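Local coordinates for protein serine protease inhibitor (Schistosoma haematobium, PDB 3STO) that probably inhibits serine-type endopeptidases through the exposed reactive loop of a serpin fold, at residues C42-L47 / L390-M395; G61-Q66 / S324-I329; I187-F192 / I341-L346. All blocks are in the same frame, centred on the assembly; numbering follows the deposited sequence.

In the fold
All three contacts lie within one serpin chain and join segments far apart in sequence. Interactions 1 and 3 have centres 13 Å apart and meet directly: C42 O accepts a probable hydrogen bond from Q342 NE2 at 2.9 Å, so the start of helix 43-55 is tied to the paired strands 187-192 and 341-346. In serpins this is the shutter region, where the large sheet opens to admit the reactive loop. Interaction 2 is remote: its centre lies 25 Å from that of interaction 1 and 23 Å from that of interaction 3, with nearest atoms about 11 Å and about 7 Å away, respectively. Helix 61-70 follows helix 43-55 in the chain.

Interaction 1: residues C42-L47 / L390-M395; sequences CPLGIL and LTMPIM
L44 and I394 carry this contact, with P43 beside them: the first turn of helix 43-55 rests against the irregular start of strand 392-399. L44 CG is anti to its carbonyl carbon (chi1 -64°), and the two methyls beyond it divide the work. CD1 reaches I394 CG2 at 3.8 Å and also touches L390 CD1 at 4.1 Å, while CD2 meets the selenium of selenomethionine M392, SE, at 4.1 Å. The leucine crosses all three partners obliquely, giving apolar contact at ordinary van der Waals spacing.

At the N-terminus of the helix the contacts involve backbone and polar atoms. I394 O faces C42 and P43, approaching P43 CD at 3.7 Å and lying 3.5 Å from C42 CA in a CA-H...O contact. A water accepts from L44 N at 3.0 Å and lies close enough to I394 O to link the two, although that second separation is short for a bond and its exact length is doubtful. C42 is the N-cap: with SG anti to its backbone N (chi1 161°), the sulphur accepts from G45 N at 3.5 Å, a long capping bond that helps satisfy the first helical turn.

On the strand side, I394 and M395 both face I385 in a classic beta bulge, at the point where the chain turns a corner. Helix 18-30 packs on P43 and M392 through T23, strand 381-387 lies alongside I394 and M395, and F192 of strand 186-197 touches both C42 and I394, placing the contact in the buried centre of the serpin fold between helices and sheets.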
ATOM      1  N   CYS A  42      -0.830  -0.184  -1.378  1.00 33.21           N
ATOM      2  CA  CYS A  42       0.192   0.563  -0.637  1.00 26.30           C
ATOM      3  C   CYS A  42       1.220   1.298  -1.528  1.00 20.87           C
ATOM      4  O   CYS A  42       2.209   0.717  -1.990  1.00 22.70           O
ATOM      5  CB  CYS A  42       0.914  -0.365   0.326  1.00 32.04           C
ATOM      6  SG  CYS A  42       2.493   0.386   0.787  1.00 56.30           S
ATOM      7  N   PRO A  43       0.996   2.588  -1.756  1.00 24.28           N
ATOM      8  CA  PRO A  43       1.754   3.366  -2.756  1.00 27.38           C
ATOM      9  C   PRO A  43       3.248   3.501  -2.498  1.00 27.94           C
ATOM     10  O   PRO A  43       4.004   3.673  -3.470  1.00 29.97           O
ATOM     11  CB  PRO A  43       1.096   4.749  -2.704  1.00 25.82           C
ATOM     12  CG  PRO A  43      -0.206   4.530  -2.028  1.00 24.57           C
ATOM     13  CD  PRO A  43      -0.065   3.378  -1.116  1.00 22.27           C
ATOM     14  N   LEU A  44       3.677   3.430  -1.237  1.00 26.92           N
ATOM     15  CA  LEU A  44       5.109   3.601  -0.927  1.00 33.53           C
ATOM     16  C   LEU A  44       5.921   2.345  -1.262  1.00 27.20           C
ATOM     17  O   LEU A  44       7.110   2.403  -1.520  1.00 25.47           O
ATOM     18  CB  LEU A  44       5.337   4.023   0.541  1.00 26.81           C
ATOM     19  CG  LEU A  44       4.773   5.380   0.970  1.00 36.95           C
ATOM     20  CD1 LEU A  44       5.195   5.696   2.395  1.00 42.27           C
ATOM     21  CD2 LEU A  44       5.207   6.500   0.046  1.00 34.97           C
ATOM     22  N   GLY A  45       5.270   1.202  -1.229  1.00 21.76           N
ATOM     23  CA  GLY A  45       5.906  -0.018  -1.634  1.00 27.64           C
ATOM     24  C   GLY A  45       6.201  -0.031  -3.118  1.00 26.87           C
ATOM     25  O   GLY A  45       7.181  -0.634  -3.527  1.00 23.01           O
ATOM     26  N   ILE A  46       5.356   0.623  -3.919  1.00 23.25           N
ATOM     27  CA  ILE A  46       5.610   0.758  -5.354  1.00 23.80           C
ATOM     28  C   ILE A  46       6.813   1.664  -5.524  1.00 22.80           C
ATOM     29  O   ILE A  46       7.698   1.372  -6.312  1.00 29.92           O
ATOM     30  CB  ILE A  46       4.439   1.426  -6.135  1.00 34.49           C
ATOM     31  CG1 ILE A  46       3.064   0.968  -5.639  1.00 32.61           C
ATOM     32  CG2 ILE A  46       4.589   1.201  -7.631  1.00 35.31           C
ATOM     33  CD1 ILE A  46       2.843  -0.524  -5.715  1.00 32.77           C
ATOM     34  N   LEU A  47       6.845   2.759  -4.761  1.00 25.71           N
ATOM     35  CA  LEU A  47       7.983   3.693  -4.756  1.00 28.15           C
ATOM     36  C   LEU A  47       9.324   3.047  -4.367  1.00 30.03           C
ATOM     37  O   LEU A  47      10.320   3.267  -5.033  1.00 24.88           O
ATOM     38  CB  LEU A  47       7.691   4.900  -3.859  1.00 30.35           C
ATOM     39  CG  LEU A  47       8.691   6.060  -3.889  1.00 22.66           C
ATOM     40  CD1 LEU A  47       7.990   7.378  -3.698  1.00 25.40           C
ATOM     41  CD2 LEU A  47       9.759   5.880  -2.832  1.00 26.61           C
ATOM     42  N   LEU A 390       4.239  11.441   8.173  1.00 30.15           N
ATOM     43  CA  LEU A 390       4.301  11.706   6.746  1.00 17.44           C
ATOM     44  C   LEU A 390       3.079  12.463   6.232  1.00 28.01           C
ATOM     45  O   LEU A 390       3.080  12.927   5.106  1.00 30.88           O
ATOM     46  CB  LEU A 390       4.454  10.406   5.984  1.00 17.81           C
ATOM     47  CG  LEU A 390       5.649   9.538   6.381  1.00 27.57           C
ATOM     48  CD1 LEU A 390       5.678   8.293   5.513  1.00 32.19           C
ATOM     49  CD2 LEU A 390       6.959  10.295   6.263  1.00 27.98           C
ATOM     50  N   THR A 391       2.047  12.594   7.071  1.00 22.81           N
ATOM     51  CA  THR A 391       0.734  13.121   6.667  1.00 25.20           C
ATOM     52  C   THR A 391       0.218  12.574   5.325  1.00 21.79           C
ATOM     53  O   THR A 391      -0.207  13.329   4.444  1.00 28.15           O
ATOM     54  CB  THR A 391       0.657  14.669   6.696  1.00 25.65           C
ATOM     55  OG1 THR A 391       1.658  15.209   5.831  1.00 32.35           O
ATOM     56  CG2 THR A 391       0.890  15.178   8.097  1.00 23.53           C
HETATM   57  N   MSE A 392       0.235  11.260   5.190  1.00 13.09           N
HETATM   58  CA  MSE A 392      -0.282  10.654   3.989  1.00 26.75           C
HETATM   59  C   MSE A 392      -0.730   9.239   4.296  1.00 23.66           C
HETATM   60  O   MSE A 392      -0.357   8.661   5.302  1.00 16.03           O
HETATM   61  CB  MSE A 392       0.789  10.626   2.909  1.00 19.12           C
HETATM   62  CG  MSE A 392       1.847   9.571   3.169  1.00 38.61           C
HETATM   63 SE   MSE A 392       3.432   9.695   1.970  1.00 67.64          SE
HETATM   64  CE  MSE A 392       2.491   9.737   0.234  1.00 35.02           C
ATOM     65  N   PRO A 393      -1.564   8.677   3.428  1.00 23.25           N
ATOM     66  CA  PRO A 393      -1.913   7.279   3.671  1.00 15.40           C
ATOM     67  C   PRO A 393      -0.818   6.353   3.172  1.00 19.29           C
ATOM     68  O   PRO A 393      -0.235   6.537   2.101  1.00 26.24           O
ATOM     69  CB  PRO A 393      -3.187   7.094   2.840  1.00 22.02           C
ATOM     70  CG  PRO A 393      -3.009   8.068   1.685  1.00 21.04           C
ATOM     71  CD  PRO A 393      -2.313   9.272   2.300  1.00 21.25           C
ATOM     72  N   ILE A 394      -0.516   5.356   3.972  1.00 16.79           N
ATOM     73  CA  ILE A 394       0.388   4.341   3.504  1.00 24.79           C
ATOM     74  C   ILE A 394      -0.359   3.105   3.008  1.00 22.59           C
ATOM     75  O   ILE A 394       0.226   2.221   2.407  1.00 26.14           O
ATOM     76  CB  ILE A 394       1.433   3.986   4.567  1.00 29.02           C
ATOM     77  CG1 ILE A 394       0.764   3.447   5.812  1.00 20.53           C
ATOM     78  CG2 ILE A 394       2.320   5.224   4.897  1.00 21.58           C
ATOM     79  CD1 ILE A 394       1.751   2.744   6.691  1.00 34.63           C
HETATM   80  N   MSE A 395      -1.660   3.062   3.249  1.00 21.47           N
HETATM   81  CA  MSE A 395      -2.515   2.010   2.721  1.00 19.09           C
HETATM   82  C   MSE A 395      -3.847   2.707   2.380  1.00 22.45           C
HETATM   83  O   MSE A 395      -4.369   3.499   3.168  1.00 19.29           O
HETATM   84  CB  MSE A 395      -2.641   0.883   3.741  1.00 20.89           C
HETATM   85  CG  MSE A 395      -3.444  -0.348   3.340  1.00 32.44           C
HETATM   86 SE   MSE A 395      -5.408  -0.213   3.251  1.00101.36          SE
HETATM   87  CE  MSE A 395      -6.069   0.420   4.994  1.00 27.46           C
TER
HETATM   88  O   HOH W   1       2.500   2.807   1.503  1.00 36.45           O

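Interaction 2: residues G61-Q66 / S324-I329; sequences GRTGYQ and SDLSGI
T63 meets D325 where the N-terminal turn of helix 61-70 docks on an irregular loop of the serpin fold, and this loop contains an Asx turn at D325, closed by a weak bond. The close-packed side is centred on T63, which is buried. Its OG1, anti to the carbonyl carbon (chi1 -54°), accepts from D325 N at 2.9 Å with an N-H...O angle of 153°. The same oxygen lies 3.6 Å from D325 CB, and T63 CB stands 3.8 Å from D325 O, so one small side chain meets the backbone N and O of D325 and its CB. T63 CG2 extends the contact more loosely, 4.5 Å from L326 CD1.

Toward solvent the fit slackens. D325 is partly exposed, and its OD2 comes no nearer to G61 N than 4.1 Å, a proximity rather than a bond. Outside the segments, D325 shares a backbone hydrogen bond with Q60, just before the helix, and R62 forms a salt bridge with D317, a residue that also touches T63.

The other carboxylate oxygen turns back into its own loop: D325 OD1 takes S327 OG at 2.9 Å, nearly in line with its C-O bond, and S327 N more weakly at 3.3 Å.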
ATOM      1  N   GLY A  61      20.458   4.935 -18.429  1.00 23.32           N
ATOM      2  CA  GLY A  61      19.974   5.638 -19.590  1.00 19.18           C
ATOM      3  C   GLY A  61      18.547   6.110 -19.398  1.00 25.37           C
ATOM      4  O   GLY A  61      18.184   6.615 -18.346  1.00 26.00           O
ATOM      5  N   ARG A  62      17.745   5.920 -20.429  1.00 22.99           N
ATOM      6  CA  ARG A  62      16.383   6.395 -20.482  1.00 21.58           C
ATOM      7  C   ARG A  62      15.453   5.577 -19.530  1.00 28.94           C
ATOM      8  O   ARG A  62      14.440   6.081 -19.029  1.00 21.51           O
ATOM      9  CB  ARG A  62      15.916   6.321 -21.944  1.00 28.63           C
ATOM     10  CG  ARG A  62      14.605   7.054 -22.237  1.00 35.76           C
ATOM     11  CD  ARG A  62      14.461   7.307 -23.710  1.00 48.52           C
ATOM     12  NE  ARG A  62      13.141   6.930 -24.187  1.00 55.59           N
ATOM     13  CZ  ARG A  62      12.885   5.820 -24.868  1.00 65.78           C
ATOM     14  NH1 ARG A  62      13.874   4.980 -25.163  1.00 50.07           N
ATOM     15  NH2 ARG A  62      11.641   5.556 -25.256  1.00 61.57           N
ATOM     16  N   THR A  63      15.822   4.327 -19.271  1.00 21.86           N
ATOM     17  CA  THR A  63      15.135   3.497 -18.291  1.00 22.14           C
ATOM     18  C   THR A  63      15.205   4.100 -16.870  1.00 24.17           C
ATOM     19  O   THR A  63      14.192   4.244 -16.206  1.00 17.89           O
ATOM     20  CB  THR A  63      15.714   2.076 -18.292  1.00 24.14           C
ATOM     21  OG1 THR A  63      15.669   1.552 -19.623  1.00 27.89           O
ATOM     22  CG2 THR A  63      14.937   1.167 -17.365  1.00 19.04           C
ATOM     23  N   GLY A  64      16.394   4.473 -16.412  1.00 19.48           N
ATOM     24  CA  GLY A  64      16.509   5.112 -15.118  1.00 18.59           C
ATOM     25  C   GLY A  64      15.913   6.512 -15.110  1.00 21.64           C
ATOM     26  O   GLY A  64      15.398   6.985 -14.099  1.00 20.53           O
ATOM     27  N   TYR A  65      15.991   7.184 -16.246  1.00 20.23           N
ATOM     28  CA  TYR A  65      15.519   8.552 -16.356  1.00 19.88           C
ATOM     29  C   TYR A  65      14.007   8.625 -16.194  1.00 23.59           C
ATOM     30  O   TYR A  65      13.493   9.507 -15.500  1.00 19.86           O
ATOM     31  CB  TYR A  65      15.942   9.160 -17.692  1.00 22.64           C
ATOM     32  CG  TYR A  65      15.510  10.596 -17.910  1.00 21.06           C
ATOM     33  CD1 TYR A  65      15.776  11.546 -16.979  1.00 25.96           C
ATOM     34  CD2 TYR A  65      14.853  10.985 -19.060  1.00 40.52           C
ATOM     35  CE1 TYR A  65      15.385  12.827 -17.138  1.00 25.86           C
ATOM     36  CE2 TYR A  65      14.465  12.286 -19.245  1.00 40.69           C
ATOM     37  CZ  TYR A  65      14.740  13.210 -18.267  1.00 36.70           C
ATOM     38  OH  TYR A  65      14.368  14.543 -18.386  1.00 55.58           O
ATOM     39  N   GLN A  66      13.303   7.710 -16.856  1.00 18.70           N
ATOM     40  CA  GLN A  66      11.849   7.620 -16.738  1.00 24.38           C
ATOM     41  C   GLN A  66      11.388   7.421 -15.292  1.00 25.81           C
ATOM     42  O   GLN A  66      10.487   8.102 -14.824  1.00 22.95           O
ATOM     43  CB  GLN A  66      11.333   6.465 -17.602  1.00 23.05           C
ATOM     44  CG  GLN A  66      11.348   6.843 -19.049  1.00 13.28           C
ATOM     45  CD  GLN A  66      10.932   5.737 -19.951  1.00 22.55           C
ATOM     46  OE1 GLN A  66      10.698   4.577 -19.528  1.00 17.68           O
ATOM     47  NE2 GLN A  66      10.847   6.072 -21.234  1.00 22.23           N
ATOM     48  N   SER A 324      14.852  -1.577 -22.874  1.00 27.85           N
ATOM     49  CA  SER A 324      15.307  -1.756 -21.492  1.00 28.51           C
ATOM     50  C   SER A 324      16.802  -1.612 -21.310  1.00 31.17           C
ATOM     51  O   SER A 324      17.559  -2.324 -21.947  1.00 26.39           O
ATOM     52  CB  SER A 324      14.901  -3.133 -20.968  1.00 31.86           C
ATOM     53  OG  SER A 324      15.150  -3.221 -19.565  1.00 39.65           O
ATOM     54  N   ASP A 325      17.209  -0.713 -20.415  1.00 22.01           N
ATOM     55  CA  ASP A 325      18.609  -0.541 -20.059  1.00 25.58           C
ATOM     56  C   ASP A 325      18.855  -0.881 -18.564  1.00 23.44           C
ATOM     57  O   ASP A 325      18.857   0.010 -17.701  1.00 18.95           O
ATOM     58  CB  ASP A 325      19.105   0.893 -20.406  1.00 20.08           C
ATOM     59  CG  ASP A 325      20.663   1.030 -20.357  1.00 29.73           C
ATOM     60  OD1 ASP A 325      21.330   0.287 -19.605  1.00 26.20           O
ATOM     61  OD2 ASP A 325      21.223   1.895 -21.072  1.00 44.93           O
ATOM     62  N   LEU A 326      19.074  -2.168 -18.288  1.00 22.65           N
ATOM     63  CA  LEU A 326      19.461  -2.641 -16.950  1.00 31.58           C
ATOM     64  C   LEU A 326      20.933  -3.089 -16.934  1.00 26.58           C
ATOM     65  O   LEU A 326      21.306  -4.125 -16.363  1.00 24.29           O
ATOM     66  CB  LEU A 326      18.543  -3.759 -16.431  1.00 22.86           C
ATOM     67  CG  LEU A 326      17.118  -3.496 -15.864  1.00 29.97           C
ATOM     68  CD1 LEU A 326      17.012  -2.160 -15.179  1.00 20.24           C
ATOM     69  CD2 LEU A 326      16.016  -3.650 -16.893  1.00 27.74           C
ATOM     70  N   SER A 327      21.777  -2.279 -17.546  1.00 27.67           N
ATOM     71  CA  SER A 327      23.171  -2.651 -17.684  1.00 25.97           C
ATOM     72  C   SER A 327      23.868  -2.578 -16.335  1.00 28.03           C
ATOM     73  O   SER A 327      24.926  -3.155 -16.161  1.00 32.75           O
ATOM     74  CB  SER A 327      23.862  -1.765 -18.722  1.00 25.98           C
ATOM     75  OG  SER A 327      23.864  -0.411 -18.309  1.00 38.46           O
ATOM     76  N   GLY A 328      23.265  -1.874 -15.382  1.00 28.74           N
ATOM     77  CA  GLY A 328      23.775  -1.828 -14.018  1.00 20.69           C
ATOM     78  C   GLY A 328      23.555  -3.141 -13.273  1.00 26.49           C
ATOM     79  O   GLY A 328      24.172  -3.387 -12.242  1.00 34.26           O
ATOM     80  N   ILE A 329      22.668  -3.981 -13.797  1.00 20.75           N
ATOM     81  CA  ILE A 329      22.368  -5.273 -13.179  1.00 33.51           C
ATOM     82  C   ILE A 329      23.068  -6.446 -13.888  1.00 43.10           C
ATOM     83  O   ILE A 329      23.552  -7.380 -13.242  1.00 32.68           O
ATOM     84  CB  ILE A 329      20.846  -5.566 -13.207  1.00 35.55           C
ATOM     85  CG1 ILE A 329      20.067  -4.538 -12.380  1.00 24.82           C
ATOM     86  CG2 ILE A 329      20.560  -6.993 -12.740  1.00 24.82           C
ATOM     87  CD1 ILE A 329      18.539  -4.678 -12.526  1.00 17.47           C
TER

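Interaction 3: residues I187-F192 / I341-L346; sequences ILVNVF and IQTNVL
N190 and Q342 stand side by side on one face of the sheet and point the same way, while V191 and T343 do so on the other. Beneath them strands 187-192 and 341-346 run parallel, axes 4.7 Å apart and 25° from alignment. Q342 CG is anti to the backbone N and the chain stays extended to CD, which carries the amide up alongside N190. There Q342 NE2 donates to N190 OD1 at 3.1 Å; the acceptor lies in the amide plane of Q342, although the two amide planes are turned 44° against each other. On the opposite face T343 CG2 touches V191 CG2 at 3.8 Å.

Three backbone bonds fix the register: I341 N to L188 O at 2.9 Å, N190 N to I341 O at 2.8 Å and T343 N to N190 O at 3.1 Å. Beyond them F192 N is 4.2 Å from T343 O, so the strands part toward F192 and N344. This fits strands 3A and 5A of the serpin sheet, between which the reactive loop inserts.

N190 ND2 makes a weak hydrogen bond to T119 OG1. Both ends of the buried Q342 amide are bonded: NE2 to N190 OD1 and, probably, to C42 O, and OE1 to T41 OG1 and to N344 ND2, which sits above the carbonyl plane. Acceptors around NE2 and donors around OE1 are consistent with a fixed amide rotation, in a polar network that joins the strand pair to the start of helix 43-55.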
ATOM      1  N   ILE A 187      11.001 -10.805 -12.533  1.00 26.70           N
ATOM      2  CA  ILE A 187       9.771 -10.449 -11.845  1.00 23.05           C
ATOM      3  C   ILE A 187      10.051  -9.703 -10.546  1.00 24.07           C
ATOM      4  O   ILE A 187      10.886 -10.116  -9.736  1.00 25.53           O
ATOM      5  CB  ILE A 187       8.961 -11.681 -11.522  1.00 35.93           C
ATOM      6  CG1 ILE A 187       8.374 -12.279 -12.817  1.00 24.99           C
ATOM      7  CG2 ILE A 187       7.870 -11.325 -10.491  1.00 35.71           C
ATOM      8  CD1 ILE A 187       7.517 -13.510 -12.578  1.00 26.27           C
ATOM      9  N   LEU A 188       9.377  -8.578 -10.380  1.00 23.42           N
ATOM     10  CA  LEU A 188       9.427  -7.809  -9.133  1.00 26.90           C
ATOM     11  C   LEU A 188       8.139  -8.028  -8.338  1.00 21.22           C
ATOM     12  O   LEU A 188       7.031  -8.007  -8.910  1.00 15.71           O
ATOM     13  CB  LEU A 188       9.575  -6.321  -9.420  1.00 20.59           C
ATOM     14  CG  LEU A 188      10.770  -5.821 -10.224  1.00 27.35           C
ATOM     15  CD1 LEU A 188      10.612  -4.326 -10.474  1.00 23.86           C
ATOM     16  CD2 LEU A 188      12.034  -6.115  -9.474  1.00 23.70           C
ATOM     17  N   VAL A 189       8.309  -8.248  -7.036  1.00 25.48           N
ATOM     18  CA  VAL A 189       7.226  -8.533  -6.099  1.00 18.72           C
ATOM     19  C   VAL A 189       7.339  -7.608  -4.875  1.00 27.04           C
ATOM     20  O   VAL A 189       8.335  -7.619  -4.160  1.00 27.90           O
ATOM     21  CB  VAL A 189       7.224 -10.023  -5.627  1.00 27.66           C
ATOM     22  CG1 VAL A 189       5.992 -10.313  -4.791  1.00 25.87           C
ATOM     23  CG2 VAL A 189       7.227 -10.972  -6.807  1.00 24.42           C
ATOM     24  N   ASN A 190       6.327  -6.778  -4.657  1.00 29.16           N
ATOM     25  CA  ASN A 190       6.269  -5.953  -3.451  1.00 33.13           C
ATOM     26  C   ASN A 190       5.240  -6.443  -2.397  1.00 31.56           C
ATOM     27  O   ASN A 190       4.105  -6.791  -2.706  1.00 27.55           O
ATOM     28  CB  ASN A 190       6.061  -4.456  -3.771  1.00 21.37           C
ATOM     29  CG  ASN A 190       6.036  -3.598  -2.491  1.00 38.35           C
ATOM     30  OD1 ASN A 190       4.976  -3.172  -2.013  1.00 34.24           O
ATOM     31  ND2 ASN A 190       7.208  -3.388  -1.912  1.00 38.24           N
ATOM     32  N   VAL A 191       5.696  -6.498  -1.157  1.00 30.56           N
ATOM     33  CA  VAL A 191       4.884  -6.865  -0.020  1.00 28.83           C
ATOM     34  C   VAL A 191       4.918  -5.730   1.000  1.00 28.66           C
ATOM     35  O   VAL A 191       5.993  -5.223   1.368  1.00 40.18           O
ATOM     36  CB  VAL A 191       5.407  -8.145   0.660  1.00 27.76           C
ATOM     37  CG1 VAL A 191       4.706  -8.361   1.996  1.00 31.12           C
ATOM     38  CG2 VAL A 191       5.242  -9.351  -0.254  1.00 26.92           C
ATOM     39  N   PHE A 192       3.748  -5.315   1.459  1.00 38.84           N
ATOM     40  CA  PHE A 192       3.721  -4.278   2.485  1.00 57.96           C
ATOM     41  C   PHE A 192       2.873  -4.720   3.659  1.00 45.44           C
ATOM     42  O   PHE A 192       1.638  -4.757   3.586  1.00 33.91           O
ATOM     43  CB  PHE A 192       3.199  -2.971   1.920  1.00 62.68           C
ATOM     44  CG  PHE A 192       3.632  -1.757   2.692  1.00 54.26           C
ATOM     45  CD1 PHE A 192       2.845  -1.262   3.740  1.00 44.21           C
ATOM     46  CD2 PHE A 192       4.813  -1.088   2.349  1.00 48.40           C
ATOM     47  CE1 PHE A 192       3.249  -0.120   4.434  1.00 59.98           C
ATOM     48  CE2 PHE A 192       5.220   0.057   3.024  1.00 41.17           C
ATOM     49  CZ  PHE A 192       4.444   0.551   4.067  1.00 46.41           C
ATOM     50  N   ILE A 341       4.406  -6.831  -9.402  1.00 30.96           N
ATOM     51  CA  ILE A 341       3.230  -7.294  -8.706  1.00 26.14           C
ATOM     52  C   ILE A 341       3.291  -6.854  -7.266  1.00 32.54           C
ATOM     53  O   ILE A 341       4.312  -7.056  -6.609  1.00 28.82           O
ATOM     54  CB  ILE A 341       3.109  -8.855  -8.767  1.00 33.06           C
ATOM     55  CG1 ILE A 341       2.861  -9.325 -10.202  1.00 29.36           C
ATOM     56  CG2 ILE A 341       1.947  -9.339  -7.953  1.00 33.96           C
ATOM     57  CD1 ILE A 341       3.123 -10.806 -10.391  1.00 36.25           C
ATOM     58  N   GLN A 342       2.195  -6.247  -6.793  1.00 31.23           N
ATOM     59  CA  GLN A 342       2.005  -5.979  -5.364  1.00 31.61           C
ATOM     60  C   GLN A 342       0.930  -6.908  -4.758  1.00 27.01           C
ATOM     61  O   GLN A 342      -0.168  -7.053  -5.283  1.00 25.07           O
ATOM     62  CB  GLN A 342       1.697  -4.496  -5.083  1.00 15.41           C
ATOM     63  CG  GLN A 342       1.510  -4.205  -3.602  1.00 17.92           C
ATOM     64  CD  GLN A 342       1.240  -2.730  -3.327  1.00 29.97           C
ATOM     65  OE1 GLN A 342       0.127  -2.240  -3.531  1.00 39.30           O
ATOM     66  NE2 GLN A 342       2.256  -2.016  -2.862  1.00 31.14           N
ATOM     67  N   THR A 343       1.273  -7.567  -3.670  1.00 18.97           N
ATOM     68  CA  THR A 343       0.341  -8.437  -3.022  1.00 24.73           C
ATOM     69  C   THR A 343       0.118  -7.899  -1.605  1.00 31.92           C
ATOM     70  O   THR A 343       1.088  -7.672  -0.861  1.00 29.53           O
ATOM     71  CB  THR A 343       0.815  -9.894  -3.045  1.00 30.25           C
ATOM     72  OG1 THR A 343      -0.107 -10.708  -2.297  1.00 39.99           O
ATOM     73  CG2 THR A 343       2.182 -10.024  -2.445  1.00 25.27           C
ATOM     74  N   ASN A 344      -1.158  -7.660  -1.270  1.00 24.17           N
ATOM     75  CA  ASN A 344      -1.560  -6.959  -0.042  1.00 21.20           C
ATOM     76  C   ASN A 344      -2.535  -7.776   0.820  1.00 26.95           C
ATOM     77  O   ASN A 344      -3.308  -8.602   0.324  1.00 22.31           O
ATOM     78  CB  ASN A 344      -2.222  -5.602  -0.370  1.00 18.86           C
ATOM     79  CG  ASN A 344      -1.330  -4.681  -1.189  1.00 25.31           C
ATOM     80  OD1 ASN A 344      -0.372  -4.116  -0.670  1.00 30.82           O
ATOM     81  ND2 ASN A 344      -1.647  -4.520  -2.478  1.00 19.53           N
ATOM     82  N   VAL A 345      -2.501  -7.531   2.122  1.00 25.95           N
ATOM     83  CA  VAL A 345      -3.526  -8.056   3.027  1.00 27.43           C
ATOM     84  C   VAL A 345      -3.955  -6.990   4.024  1.00 27.26           C
ATOM     85  O   VAL A 345      -3.114  -6.281   4.571  1.00 23.32           O
ATOM     86  CB  VAL A 345      -3.078  -9.314   3.774  1.00 23.89           C
ATOM     87  CG1 VAL A 345      -1.724  -9.103   4.428  1.00 25.23           C
ATOM     88  CG2 VAL A 345      -4.155  -9.726   4.809  1.00 19.18           C
ATOM     89  N   LEU A 346      -5.270  -6.857   4.197  1.00 25.24           N
ATOM     90  CA  LEU A 346      -5.870  -5.992   5.211  1.00 20.63           C
ATOM     91  C   LEU A 346      -6.792  -6.853   6.054  1.00 27.76           C
ATOM     92  O   LEU A 346      -7.885  -7.208   5.625  1.00 23.66           O
ATOM     93  CB  LEU A 346      -6.677  -4.851   4.565  1.00 25.63           C
ATOM     94  CG  LEU A 346      -7.354  -3.795   5.476  1.00 35.69           C
ATOM     95  CD1 LEU A 346      -6.356  -3.046   6.369  1.00 24.16           C
ATOM     96  CD2 LEU A 346      -8.152  -2.777   4.654  1.00 23.87           C
TER